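Side-chain contacts in structure-specific endonuclease subunit SLX1 (Candida glabrata, PDB 4XLG), which probably serves as the catalytic subunit of the SLX1-SLX4 endonuclease, nicking one strand of branched DNA near junctions during repair and recombination: residues P33-R36 / L37-N41; S71-A74 / A75-Q79; L111-I114 / T115-K119; F133-K136 / V137-I140; L189-N192 / L193-T196. The protein carries 1 engineered substitution. All blocks are in the same frame, centred on the assembly; numbering follows the deposited sequence.

Contact 1 of 5, residues P33-R36 / L37-N41; sequences PVRR and LRQHN
R36 and H40 stand one helical turn apart, and the aliphatic part of the arginine leans on the imidazole: CD of R36 is 3.5 Å from NE2 of H40 and CG is 3.6 Å from CD2. The guanidinium is turned 83° from the ring, so the two planes are almost perpendicular and no stack forms. R36 gets there by folding at chi2 and chi3. NH2 of R36 and NE2 of H40 both bond to the hydroxyl of Y14, and NH2 of R36 also reaches the carbonyl of S29. On its other flank NE of R36 donates to a water lying in the guanidinium plane (3.1 Å), which donates in turn to OE1 of Q39 (2.5 Å). Q39, whose NE2 bonds to L44 O, also carries one face of the R35 guanidinium, with NH2 of R35 3.8 Å from its CD. One face of the R38 guanidinium rests against CA of R35, while the side chains cross at about a right angle with the guanidinium planes 78° apart. A long, flexible arginine suits each place, since its methylenes can pack while its charge stays near the surface. Chemically, the helix carries three arginines close together, which would probably make the local potential positive, consistent with a nuclease that handles DNA phosphates.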
loop_
_atom_site.group_PDB
_atom_site.type_symbol
_atom_site.label_atom_id
_atom_site.label_comp_id
_atom_site.label_asym_id
_atom_site.label_seq_id
_atom_site.Cartn_x
_atom_site.Cartn_y
_atom_site.Cartn_z
ATOM N N PRO B 33 8.321 -2.839 11.661
ATOM C CA PRO B 33 7.469 -3.549 12.637
ATOM C C PRO B 33 8.290 -4.261 13.708
ATOM O O PRO B 33 7.726 -4.524 14.798
ATOM C CB PRO B 33 6.679 -4.554 11.763
ATOM C CG PRO B 33 7.675 -4.873 10.594
ATOM C CD PRO B 33 8.333 -3.485 10.331
ATOM N N VAL B 34 9.570 -4.586 13.438
ATOM C CA VAL B 34 10.372 -5.255 14.450
ATOM C C VAL B 34 10.693 -4.269 15.596
ATOM O O VAL B 34 10.455 -4.547 16.790
ATOM C CB VAL B 34 11.715 -5.818 13.840
ATOM C CG1 VAL B 34 12.491 -6.501 14.984
ATOM C CG2 VAL B 34 11.338 -6.827 12.691
ATOM N N ARG B 35 11.232 -3.089 15.196
ATOM C CA ARG B 35 11.553 -2.059 16.161
ATOM C C ARG B 35 10.263 -1.630 16.924
ATOM O O ARG B 35 10.262 -1.455 18.168
ATOM C CB ARG B 35 12.149 -0.861 15.429
ATOM C CG ARG B 35 12.564 0.249 16.387
ATOM C CD ARG B 35 13.403 1.287 15.591
ATOM N NE ARG B 35 13.899 2.193 16.614
ATOM C CZ ARG B 35 13.193 3.239 17.028
ATOM N NH1 ARG B 35 13.661 4.023 18.003
ATOM N NH2 ARG B 35 12.036 3.510 16.413
ATOM N N ARG B 36 9.183 -1.520 16.160
ATOM C CA ARG B 36 7.900 -1.076 16.779
ATOM C C ARG B 36 7.413 -2.086 17.795
ATOM O O ARG B 36 6.960 -1.723 18.890
ATOM C CB ARG B 36 6.838 -0.878 15.725
ATOM C CG ARG B 36 5.424 -0.473 16.301
ATOM C CD ARG B 36 5.488 0.821 17.121
ATOM N NE ARG B 36 5.945 1.933 16.279
ATOM C CZ ARG B 36 5.184 2.526 15.373
ATOM N NH1 ARG B 36 5.726 3.478 14.602
ATOM N NH2 ARG B 36 3.881 2.252 15.265
ATOM N N LEU B 37 7.461 -3.368 17.439
ATOM C CA LEU B 37 7.032 -4.365 18.410
ATOM C C LEU B 37 7.929 -4.362 19.654
ATOM O O LEU B 37 7.428 -4.491 20.772
ATOM C CB LEU B 37 6.987 -5.749 17.712
ATOM C CG LEU B 37 6.413 -6.904 18.534
ATOM C CD1 LEU B 37 4.980 -6.580 19.039
ATOM C CD2 LEU B 37 6.422 -8.136 17.563
ATOM N N ARG B 38 9.256 -4.163 19.515
ATOM C CA ARG B 38 10.072 -4.004 20.732
ATOM C C ARG B 38 9.652 -2.820 21.597
ATOM O O ARG B 38 9.747 -2.899 22.825
ATOM C CB ARG B 38 11.608 -3.785 20.445
ATOM C CG ARG B 38 12.343 -4.934 19.805
ATOM C CD ARG B 38 13.924 -4.711 19.975
ATOM N NE ARG B 38 14.360 -3.437 19.382
ATOM C CZ ARG B 38 14.637 -3.326 18.084
ATOM N NH1 ARG B 38 14.532 -4.407 17.308
ATOM N NH2 ARG B 38 15.011 -2.168 17.570
ATOM N N GLN B 39 9.298 -1.710 20.949
ATOM C CA GLN B 39 8.858 -0.499 21.694
ATOM C C GLN B 39 7.543 -0.814 22.439
ATOM O O GLN B 39 7.362 -0.432 23.598
ATOM C CB GLN B 39 8.653 0.666 20.754
ATOM C CG GLN B 39 10.025 1.256 20.276
ATOM C CD GLN B 39 9.789 2.350 19.254
ATOM O OE1 GLN B 39 9.146 2.127 18.225
ATOM N NE2 GLN B 39 10.210 3.555 19.584
ATOM N N HIS B 40 6.637 -1.501 21.770
ATOM C CA HIS B 40 5.368 -1.853 22.462
ATOM C C HIS B 40 5.603 -2.814 23.624
ATOM O O HIS B 40 4.896 -2.759 24.665
ATOM C CB HIS B 40 4.337 -2.501 21.488
ATOM C CG HIS B 40 3.685 -1.524 20.557
ATOM N ND1 HIS B 40 2.993 -0.413 21.003
ATOM C CD2 HIS B 40 3.539 -1.543 19.214
ATOM C CE1 HIS B 40 2.498 0.237 19.967
ATOM N NE2 HIS B 40 2.775 -0.452 18.875
ATOM N N ASN B 41 6.556 -3.734 23.479
ATOM C CA ASN B 41 6.778 -4.756 24.490
ATOM C C ASN B 41 7.755 -4.402 25.567
ATOM O O ASN B 41 7.806 -5.001 26.620
ATOM C CB ASN B 41 7.218 -6.051 23.808
ATOM C CG ASN B 41 6.014 -6.734 23.147
ATOM O OD1 ASN B 41 4.874 -6.449 23.548
ATOM N ND2 ASN B 41 6.254 -7.592 22.157
HETATM O O HOH W 1 8.647 3.362 16.104
#

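Contact 2 of 5, residues S71-A74 / A75-Q79; sequences SRIA and ALQFQ. Engineered in segment 75-79: Q79 (natural residue Glu).
The carbonyl oxygen of R72 receives the backbone amide of L76 at 2.9 Å, one of the two shortest hydrogen bonds joining residues 71-74 to 75-79; from I73 O to Q77 N the distance is the same. The side chains of the same R72-L76 pair also meet. CD1 of L76 sits over one face of the R72 guanidinium, offset toward its rim and 3.6 Å from NH2. The arginine runs out extended from a CG placed opposite the backbone nitrogen (chi1 173°), which brings one face of its flat end against CD1 of the leucine. An arginine fits this exposed spot because its face accepts a methyl group while its N-H groups, which lie in the plane, are left to other partners.

Q77, extended beyond CG, lies against the preceding turn. Its OE1 comes within 3.3 Å of CA of A74 and 4.0 Å of CG2 of I73, and the same oxygen is bonded to the hydroxyl of Y122, which helps to set the rotation of the amide. The small A74 and A75 let this turn lie close to its surroundings, with A74 against M126 and A75 against Y11. S71, I73 and Q77 also pack on apolar side chains of another protein chain of the assembly. Q79, an engineered residue (glutamate in nature), lies on the following turn, where its amide bonds to S29 and Q83.

At the start of the helix S71 OG accepts from A74 N at 2.9 Å, and a short hydroxyl side chain suits that job. This is a classic serine N-cap, opening helix 72-84 of the GIY-YIG domain.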
loop_
_atom_site.group_PDB
_atom_site.type_symbol
_atom_site.label_atom_id
_atom_site.label_comp_id
_atom_site.label_asym_id
_atom_site.label_seq_id
_atom_site.Cartn_x
_atom_site.Cartn_y
_atom_site.Cartn_z
ATOM N N SER B 71 2.299 5.168 0.593
ATOM C CA SER B 71 2.810 6.319 1.359
ATOM C C SER B 71 2.494 6.091 2.800
ATOM O O SER B 71 1.573 5.348 3.131
ATOM C CB SER B 71 2.179 7.666 0.923
ATOM O OG SER B 71 0.737 7.622 1.044
ATOM N N ARG B 72 3.194 6.817 3.651
ATOM C CA ARG B 72 2.832 6.842 5.090
ATOM C C ARG B 72 1.399 7.396 5.222
ATOM O O ARG B 72 0.628 6.926 6.034
ATOM C CB ARG B 72 3.828 7.762 5.845
ATOM C CG ARG B 72 3.495 8.029 7.329
ATOM C CD ARG B 72 4.468 9.101 7.881
ATOM N NE ARG B 72 3.805 9.784 8.979
ATOM C CZ ARG B 72 3.258 10.990 8.905
ATOM N NH1 ARG B 72 3.369 11.729 7.798
ATOM N NH2 ARG B 72 2.641 11.472 9.978
ATOM N N ILE B 73 1.078 8.410 4.417
ATOM C CA ILE B 73 -0.266 8.995 4.504
ATOM C C ILE B 73 -1.321 7.906 4.279
ATOM O O ILE B 73 -2.323 7.830 4.990
ATOM C CB ILE B 73 -0.488 10.122 3.445
ATOM C CG1 ILE B 73 0.465 11.289 3.702
ATOM C CG2 ILE B 73 -1.957 10.599 3.465
ATOM C CD1 ILE B 73 0.383 11.800 5.130
ATOM N N ALA B 74 -1.148 7.135 3.212
ATOM C CA ALA B 74 -2.125 6.053 2.920
ATOM C C ALA B 74 -2.222 5.028 4.030
ATOM O O ALA B 74 -3.319 4.545 4.336
ATOM C CB ALA B 74 -1.762 5.330 1.588
ATOM N N ALA B 75 -1.081 4.641 4.620
ATOM C CA ALA B 75 -1.104 3.680 5.740
ATOM C C ALA B 75 -1.899 4.266 6.903
ATOM O O ALA B 75 -2.642 3.581 7.583
ATOM C CB ALA B 75 0.349 3.359 6.210
ATOM N N LEU B 76 -1.673 5.549 7.185
ATOM C CA LEU B 76 -2.406 6.174 8.313
ATOM C C LEU B 76 -3.905 6.248 8.018
ATOM O O LEU B 76 -4.750 6.102 8.903
ATOM C CB LEU B 76 -1.884 7.609 8.557
ATOM C CG LEU B 76 -0.480 7.633 9.181
ATOM C CD1 LEU B 76 0.165 9.047 9.134
ATOM C CD2 LEU B 76 -0.554 7.081 10.606
ATOM N N GLN B 77 -4.249 6.541 6.774
ATOM C CA GLN B 77 -5.669 6.506 6.399
ATOM C C GLN B 77 -6.289 5.148 6.686
ATOM O O GLN B 77 -7.413 5.083 7.224
ATOM C CB GLN B 77 -5.872 6.852 4.919
ATOM C CG GLN B 77 -5.520 8.284 4.609
ATOM C CD GLN B 77 -5.527 8.530 3.117
ATOM O OE1 GLN B 77 -4.762 7.924 2.375
ATOM N NE2 GLN B 77 -6.433 9.380 2.670
ATOM N N PHE B 78 -5.582 4.090 6.308
ATOM C CA PHE B 78 -6.063 2.715 6.582
ATOM C C PHE B 78 -6.136 2.468 8.069
ATOM O O PHE B 78 -7.138 1.988 8.600
ATOM C CB PHE B 78 -5.112 1.701 5.923
ATOM C CG PHE B 78 -5.642 0.318 5.895
ATOM C CD1 PHE B 78 -5.448 -0.529 6.978
ATOM C CD2 PHE B 78 -6.256 -0.169 4.761
ATOM C CE1 PHE B 78 -5.900 -1.857 6.932
ATOM C CE2 PHE B 78 -6.717 -1.482 4.707
ATOM C CZ PHE B 78 -6.543 -2.333 5.807
ATOM N N GLN B 79 -5.064 2.831 8.758
ATOM C CA GLN B 79 -5.043 2.623 10.221
ATOM C C GLN B 79 -6.214 3.316 10.917
ATOM O O GLN B 79 -6.893 2.733 11.764
ATOM C CB GLN B 79 -3.731 3.170 10.799
ATOM C CG GLN B 79 -3.651 2.944 12.363
ATOM C CD GLN B 79 -2.705 3.899 12.969
ATOM O OE1 GLN B 79 -1.632 4.119 12.442
ATOM N NE2 GLN B 79 -3.111 4.539 14.051
#

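Contact 3 of 5, residues L111-I114 / T115-K119; sequences LAMI and TSLLK
The flat groups that meet between 111-114 and 115-119 are peptide units: the carbonyl of A112 takes S116 N in its plane, 3.0 Å from its oxygen, whereas L117 N is tilted 27° from the carbonyl plane of M113. The hydroxyl of S116 also approaches the A112 oxygen, OG to O 3.2 Å, as a small polar side chain on a helix can. Between the apolar side chains the closest meeting is that of I114 and L118, which lie side by side and point the same way, CG2 of I114 to CD1 of L118 at 3.6 Å. Beta-branched I114 offers this methyl from a position opposite its backbone nitrogen. Such i to i+4 pairing gives helix 107-118 its apolar faces, which pack on helix 72-84 on one side and helix 135-143 on another. M113 bends at chi2 and chi3, bringing CE to 4.1 Å from CG of L117; a flexible thioether can curl in this way, and both side chains then reach helix 72-84, M113 against W82 and L117 against F78 and A81. L111 faces helix 135-143, touching V137 and I140. Buried T115 satisfies its hydroxyl by bonding to NE1 of W141.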
loop_
_atom_site.group_PDB
_atom_site.type_symbol
_atom_site.label_atom_id
_atom_site.label_comp_id
_atom_site.label_asym_id
_atom_site.label_seq_id
_atom_site.Cartn_x
_atom_site.Cartn_y
_atom_site.Cartn_z
ATOM N N LEU B 111 -10.923 -8.360 12.246
ATOM C CA LEU B 111 -10.503 -8.977 10.987
ATOM C C LEU B 111 -11.486 -8.683 9.824
ATOM O O LEU B 111 -11.079 -8.491 8.687
ATOM C CB LEU B 111 -10.360 -10.497 11.168
ATOM C CG LEU B 111 -9.318 -10.912 12.197
ATOM C CD1 LEU B 111 -9.359 -12.499 12.394
ATOM C CD2 LEU B 111 -7.946 -10.434 11.723
ATOM N N ALA B 112 -12.782 -8.663 10.107
ATOM C CA ALA B 112 -13.749 -8.244 9.092
ATOM C C ALA B 112 -13.475 -6.828 8.578
ATOM O O ALA B 112 -13.686 -6.550 7.402
ATOM C CB ALA B 112 -15.181 -8.315 9.650
ATOM N N MET B 113 -13.044 -5.938 9.472
ATOM C CA MET B 113 -12.732 -4.562 9.056
ATOM C C MET B 113 -11.617 -4.572 8.013
ATOM O O MET B 113 -11.607 -3.727 7.097
ATOM C CB MET B 113 -12.316 -3.678 10.240
ATOM C CG MET B 113 -13.506 -3.097 11.023
ATOM S SD MET B 113 -14.502 -2.045 9.911
ATOM C CE MET B 113 -13.303 -0.886 9.255
ATOM N N ILE B 114 -10.674 -5.513 8.134
ATOM C CA ILE B 114 -9.608 -5.568 7.119
ATOM C C ILE B 114 -10.215 -5.821 5.747
ATOM O O ILE B 114 -9.914 -5.147 4.769
ATOM C CB ILE B 114 -8.577 -6.690 7.393
ATOM C CG1 ILE B 114 -7.936 -6.464 8.761
ATOM C CG2 ILE B 114 -7.489 -6.684 6.242
ATOM C CD1 ILE B 114 -7.025 -7.643 9.260
ATOM N N THR B 115 -11.047 -6.841 5.668
ATOM C CA THR B 115 -11.631 -7.167 4.375
ATOM C C THR B 115 -12.463 -6.007 3.831
ATOM O O THR B 115 -12.349 -5.676 2.655
ATOM C CB THR B 115 -12.507 -8.429 4.460
ATOM O OG1 THR B 115 -11.716 -9.462 5.067
ATOM C CG2 THR B 115 -12.956 -8.854 3.049
ATOM N N SER B 116 -13.271 -5.384 4.691
ATOM C CA SER B 116 -14.074 -4.256 4.249
ATOM C C SER B 116 -13.237 -3.145 3.646
ATOM O O SER B 116 -13.624 -2.551 2.631
ATOM C CB SER B 116 -14.904 -3.714 5.399
ATOM O OG SER B 116 -15.811 -4.727 5.788
ATOM N N LEU B 117 -12.116 -2.846 4.268
ATOM C CA LEU B 117 -11.232 -1.798 3.722
ATOM C C LEU B 117 -10.513 -2.222 2.430
ATOM O O LEU B 117 -10.373 -1.428 1.523
ATOM C CB LEU B 117 -10.195 -1.385 4.777
ATOM C CG LEU B 117 -10.829 -0.645 5.982
ATOM C CD1 LEU B 117 -9.759 -0.449 7.073
ATOM C CD2 LEU B 117 -11.469 0.679 5.593
ATOM N N LEU B 118 -10.073 -3.474 2.350
ATOM C CA LEU B 118 -9.429 -3.957 1.145
ATOM C C LEU B 118 -10.420 -3.978 -0.039
ATOM O O LEU B 118 -10.005 -3.885 -1.191
ATOM C CB LEU B 118 -8.831 -5.347 1.364
ATOM C CG LEU B 118 -7.728 -5.459 2.389
ATOM C CD1 LEU B 118 -7.363 -6.936 2.616
ATOM C CD2 LEU B 118 -6.468 -4.639 1.942
ATOM N N LYS B 119 -11.710 -4.060 0.241
ATOM C CA LYS B 119 -12.707 -4.005 -0.848
ATOM C C LYS B 119 -13.023 -2.587 -1.257
ATOM O O LYS B 119 -13.703 -2.355 -2.244
ATOM C CB LYS B 119 -14.013 -4.709 -0.449
ATOM C CG LYS B 119 -13.841 -6.205 -0.280
#

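Contact 4 of 5, residues F133-K136 / V137-I140; sequences FNQK and VEEI
From N134 the chain winds straight into helix 135-143, and the first turn is tied by E138 N to N134 O at 3.0 Å, E139 N to Q135 O at 2.9 Å and I140 N to K136 O at 3.1 Å. N134 holds the N-cap. Its OD1 accepts from V137 N at 3.0 Å with an N-H...O angle of 153°, and takes a second, weak bond from K136 N. CG of N134 is turned opposite the backbone nitrogen (chi1 -176°), which swings the amide oxygen back over the N-H groups of the first turn. The other end of the amide is engaged too, ND2 donating to E61 and to the carbonyl of T169, so this buried group is held from both sides and cannot easily flip. A short side chain ending in an acceptor and a donor is what such a site needs.

V137 crosses N134 at about a right angle, resting CG2 3.9 Å from CB of the asparagine. The compact valine packs against the capping side chain and goes on to touch V63 of the central sheet. On another side E138 bends at chi2, with OE1 4.1 Å from CG of Q135 and OE2 in a salt bridge to K142 one turn further on. Q135 and E139 are each modelled in two forms, and the closeness of their ends in this model is doubtful.

The chemistry therefore implies a helix start in which the amides of V137 and, weakly, K136 are met by an asparagine held at both ends of its amide, while the carboxylate of E138 may be further favoured by its nearness to the positive end of the helix.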
loop_
_atom_site.group_PDB
_atom_site.type_symbol
_atom_site.label_atom_id
_atom_site.label_comp_id
_atom_site.label_asym_id
_atom_site.label_seq_id
_atom_site.Cartn_x
_atom_site.Cartn_y
_atom_site.Cartn_z
ATOM N N PHE B 133 0.774 -13.788 10.964
ATOM C CA PHE B 133 1.853 -14.430 11.698
ATOM C C PHE B 133 1.319 -15.533 12.574
ATOM O O PHE B 133 2.082 -16.286 13.221
ATOM C CB PHE B 133 2.551 -13.421 12.587
ATOM C CG PHE B 133 3.172 -12.284 11.821
ATOM C CD1 PHE B 133 4.382 -12.507 11.105
ATOM C CD2 PHE B 133 2.562 -11.017 11.804
ATOM C CE1 PHE B 133 4.983 -11.442 10.404
ATOM C CE2 PHE B 133 3.159 -9.925 11.105
ATOM C CZ PHE B 133 4.381 -10.142 10.407
ATOM N N ASN B 134 -0.004 -15.600 12.633
ATOM C CA ASN B 134 -0.662 -16.623 13.468
ATOM C C ASN B 134 -1.717 -17.310 12.628
ATOM O O ASN B 134 -2.586 -16.639 12.043
ATOM C CB ASN B 134 -1.299 -15.996 14.737
ATOM C CG ASN B 134 -1.901 -17.066 15.676
ATOM O OD1 ASN B 134 -2.904 -17.702 15.336
ATOM N ND2 ASN B 134 -1.258 -17.288 16.847
ATOM N N GLN B 135 -1.628 -18.628 12.519
ATOM C CA GLN B 135 -2.513 -19.399 11.650
ATOM C C GLN B 135 -3.948 -19.485 12.187
ATOM O O GLN B 135 -4.898 -19.578 11.404
ATOM C CB GLN B 135 -1.954 -20.818 11.447
ATOM C CG GLN B 135 -2.848 -21.758 10.612
ATOM C CD GLN B 135 -3.826 -22.570 11.452
ATOM O OE1 GLN B 135 -3.528 -22.951 12.584
ATOM N NE2 GLN B 135 -5.006 -22.832 10.896
ATOM N N LYS B 136 -4.111 -19.527 13.523
ATOM C CA LYS B 136 -5.468 -19.534 14.062
ATOM C C LYS B 136 -6.173 -18.211 13.753
ATOM O O LYS B 136 -7.399 -18.208 13.483
ATOM C CB LYS B 136 -5.494 -19.815 15.576
ATOM C CG LYS B 136 -5.076 -21.237 15.887
ATOM C CD LYS B 136 -6.160 -22.237 15.433
ATOM C CE LYS B 136 -5.698 -23.675 15.577
ATOM N NZ LYS B 136 -6.787 -24.662 15.184
ATOM N N VAL B 137 -5.428 -17.109 13.769
ATOM C CA VAL B 137 -6.002 -15.813 13.414
ATOM C C VAL B 137 -6.345 -15.810 11.914
ATOM O O VAL B 137 -7.435 -15.348 11.496
ATOM C CB VAL B 137 -5.026 -14.652 13.761
ATOM C CG1 VAL B 137 -5.534 -13.301 13.172
ATOM C CG2 VAL B 137 -4.867 -14.548 15.324
ATOM N N GLU B 138 -5.423 -16.314 11.095
ATOM C CA GLU B 138 -5.710 -16.448 9.646
ATOM C C GLU B 138 -7.005 -17.279 9.377
ATOM O O GLU B 138 -7.809 -16.951 8.473
ATOM C CB GLU B 138 -4.501 -17.103 8.926
ATOM C CG GLU B 138 -4.688 -17.229 7.414
ATOM C CD GLU B 138 -4.984 -18.644 6.949
ATOM O OE1 GLU B 138 -4.867 -19.603 7.747
ATOM O OE2 GLU B 138 -5.353 -18.796 5.768
ATOM N N GLU B 139 -7.198 -18.364 10.140
ATOM C CA GLU B 139 -8.362 -19.209 9.935
ATOM C C GLU B 139 -9.652 -18.462 10.282
ATOM O O GLU B 139 -10.664 -18.612 9.589
ATOM C CB GLU B 139 -8.257 -20.488 10.764
ATOM C CG GLU B 139 -7.246 -21.488 10.235
ATOM C CD GLU B 139 -7.228 -22.763 11.053
ATOM O OE1 GLU B 139 -8.310 -23.213 11.495
ATOM O OE2 GLU B 139 -6.136 -23.312 11.266
ATOM N N ILE B 140 -9.614 -17.665 11.346
ATOM C CA ILE B 140 -10.799 -16.881 11.710
ATOM C C ILE B 140 -11.090 -15.860 10.606
ATOM O O ILE B 140 -12.235 -15.658 10.217
ATOM C CB ILE B 140 -10.618 -16.125 13.044
ATOM C CG1 ILE B 140 -10.569 -17.105 14.230
ATOM C CG2 ILE B 140 -11.742 -15.095 13.208
ATOM C CD1 ILE B 140 -10.084 -16.455 15.529
#

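Contact 5 of 5, residues L189-N192 / L193-T196; sequences LVQN and LYST
L193 begins the second half of this helical run with its amide bonded to L189 O at 3.1 Å. Its CG lies opposite the backbone nitrogen (chi1 174°), which sends the branched end away from the preceding turn and leaves CB as the part nearest to L189 O. A leucine is apt here because its branches fill space beside the sheet.

Y194 comes next, its amide held by V190 O at 3.0 Å. CB of the tyrosine rests 3.4 Å from that same oxygen, while the ring leads away from the preceding turn and meets F10 edge-to-face. OE1 of Q191 lies at the edge of this ring, near its plane, 4.4 Å from CD2.

At S195 the side chains themselves bond. OG donates to OE1 of Q191 at 2.7 Å, the donor tilted 21° from the amide carbonyl plane, and the backbone amide of S195 also reaches Q191 O at 2.8 Å. Q191 bends at chi2 (74°) to turn its oxygen on toward the next turn, and a small hydroxyl on the surface can meet it there.

T196 closes the run, its amide 3.0 Å from N192 O and its OG1 close to the same oxygen.

Helix 176-213 lies against helix 33-41, strand 60-67 and the corner at F133 through these turns. V190 and Y194 press on P33, and V190 and Q191 on V34, both of helix 33-41; L193 meets I65 and Y67 of strand 60-67, and L189, V190 and L193 all touch F133 beside the sheet.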
loop_
_atom_site.group_PDB
_atom_site.type_symbol
_atom_site.label_atom_id
_atom_site.label_comp_id
_atom_site.label_asym_id
_atom_site.label_seq_id
_atom_site.Cartn_x
_atom_site.Cartn_y
_atom_site.Cartn_z
ATOM N N LEU B 189 9.248 -14.365 13.578
ATOM C CA LEU B 189 8.396 -14.346 12.365
ATOM C C LEU B 189 8.298 -12.939 11.753
ATOM O O LEU B 189 8.281 -12.775 10.516
ATOM C CB LEU B 189 6.958 -14.838 12.680
ATOM C CG LEU B 189 6.942 -16.280 13.182
ATOM C CD1 LEU B 189 5.440 -16.640 13.569
ATOM C CD2 LEU B 189 7.417 -17.268 12.158
ATOM N N VAL B 190 8.173 -11.932 12.623
ATOM C CA VAL B 190 8.022 -10.543 12.167
ATOM C C VAL B 190 9.379 -10.125 11.526
ATOM O O VAL B 190 9.401 -9.506 10.435
ATOM C CB VAL B 190 7.649 -9.578 13.320
ATOM C CG1 VAL B 190 7.695 -8.074 12.849
ATOM C CG2 VAL B 190 6.213 -9.891 13.863
ATOM N N GLN B 191 10.466 -10.463 12.197
ATOM C CA GLN B 191 11.828 -10.174 11.627
ATOM C C GLN B 191 11.973 -10.813 10.269
ATOM O O GLN B 191 12.458 -10.171 9.292
ATOM C CB GLN B 191 12.921 -10.688 12.596
ATOM C CG GLN B 191 14.355 -10.363 12.087
ATOM C CD GLN B 191 14.645 -8.861 12.270
ATOM O OE1 GLN B 191 14.663 -8.071 11.286
ATOM N NE2 GLN B 191 14.954 -8.491 13.486
ATOM N N ASN B 192 11.592 -12.086 10.165
ATOM C CA ASN B 192 11.792 -12.777 8.890
ATOM C C ASN B 192 11.058 -12.120 7.746
ATOM O O ASN B 192 11.669 -11.885 6.671
ATOM C CB ASN B 192 11.361 -14.246 9.000
ATOM C CG ASN B 192 12.334 -15.059 9.841
ATOM O OD1 ASN B 192 13.439 -14.585 10.166
ATOM N ND2 ASN B 192 11.910 -16.273 10.241
ATOM N N LEU B 193 9.778 -11.778 7.963
ATOM C CA LEU B 193 8.981 -11.134 6.919
ATOM C C LEU B 193 9.604 -9.775 6.540
ATOM O O LEU B 193 9.782 -9.478 5.351
ATOM C CB LEU B 193 7.521 -10.907 7.365
ATOM C CG LEU B 193 6.689 -10.088 6.333
ATOM C CD1 LEU B 193 6.429 -10.902 5.044
ATOM C CD2 LEU B 193 5.394 -9.584 6.909
ATOM N N TYR B 194 9.955 -8.978 7.549
ATOM C CA TYR B 194 10.447 -7.621 7.290
ATOM C C TYR B 194 11.806 -7.648 6.551
ATOM O O TYR B 194 11.995 -6.971 5.525
ATOM C CB TYR B 194 10.609 -6.890 8.607
ATOM C CG TYR B 194 11.100 -5.475 8.531
ATOM C CD1 TYR B 194 10.422 -4.522 7.741
ATOM C CD2 TYR B 194 12.147 -5.044 9.336
ATOM C CE1 TYR B 194 10.825 -3.197 7.716
ATOM C CE2 TYR B 194 12.563 -3.699 9.318
ATOM C CZ TYR B 194 11.871 -2.796 8.510
ATOM O OH TYR B 194 12.238 -1.501 8.553
ATOM N N SER B 195 12.744 -8.435 7.070
ATOM C CA SER B 195 14.134 -8.351 6.550
ATOM C C SER B 195 14.128 -8.953 5.155
ATOM O O SER B 195 14.875 -8.522 4.230
ATOM C CB SER B 195 15.136 -9.075 7.483
ATOM O OG SER B 195 15.280 -8.329 8.687
ATOM N N THR B 196 13.282 -9.957 4.982
ATOM C CA THR B 196 13.219 -10.580 3.655
ATOM C C THR B 196 12.608 -9.634 2.621
ATOM O O THR B 196 13.064 -9.586 1.473
ATOM C CB THR B 196 12.415 -11.895 3.686
ATOM O OG1 THR B 196 13.164 -12.904 4.424
ATOM C CG2 THR B 196 12.243 -12.440 2.271
#

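In the fold
All five contacts are short helical runs of about two turns set round the five-stranded mixed sheet, and they follow one another along the chain. Contacts 1 and 2, their centres 19 Å apart and their atoms not touching, lie on helices 33-41 and 72-84 of the GIY-YIG domain. Contact 3, on helix 107-118, bridges contact 2 and contact 4, each about 15 Å away between centres and each in touch with it. Contact 5, on the long helix 176-213, packs against contact 1 at 13 Å between centres and, through F133, against contact 4 at 17 Å. These touches make a chain of packing, 2-3-4-5-1, that joins the nuclease domain to the long helix leading toward the zinc-binding region.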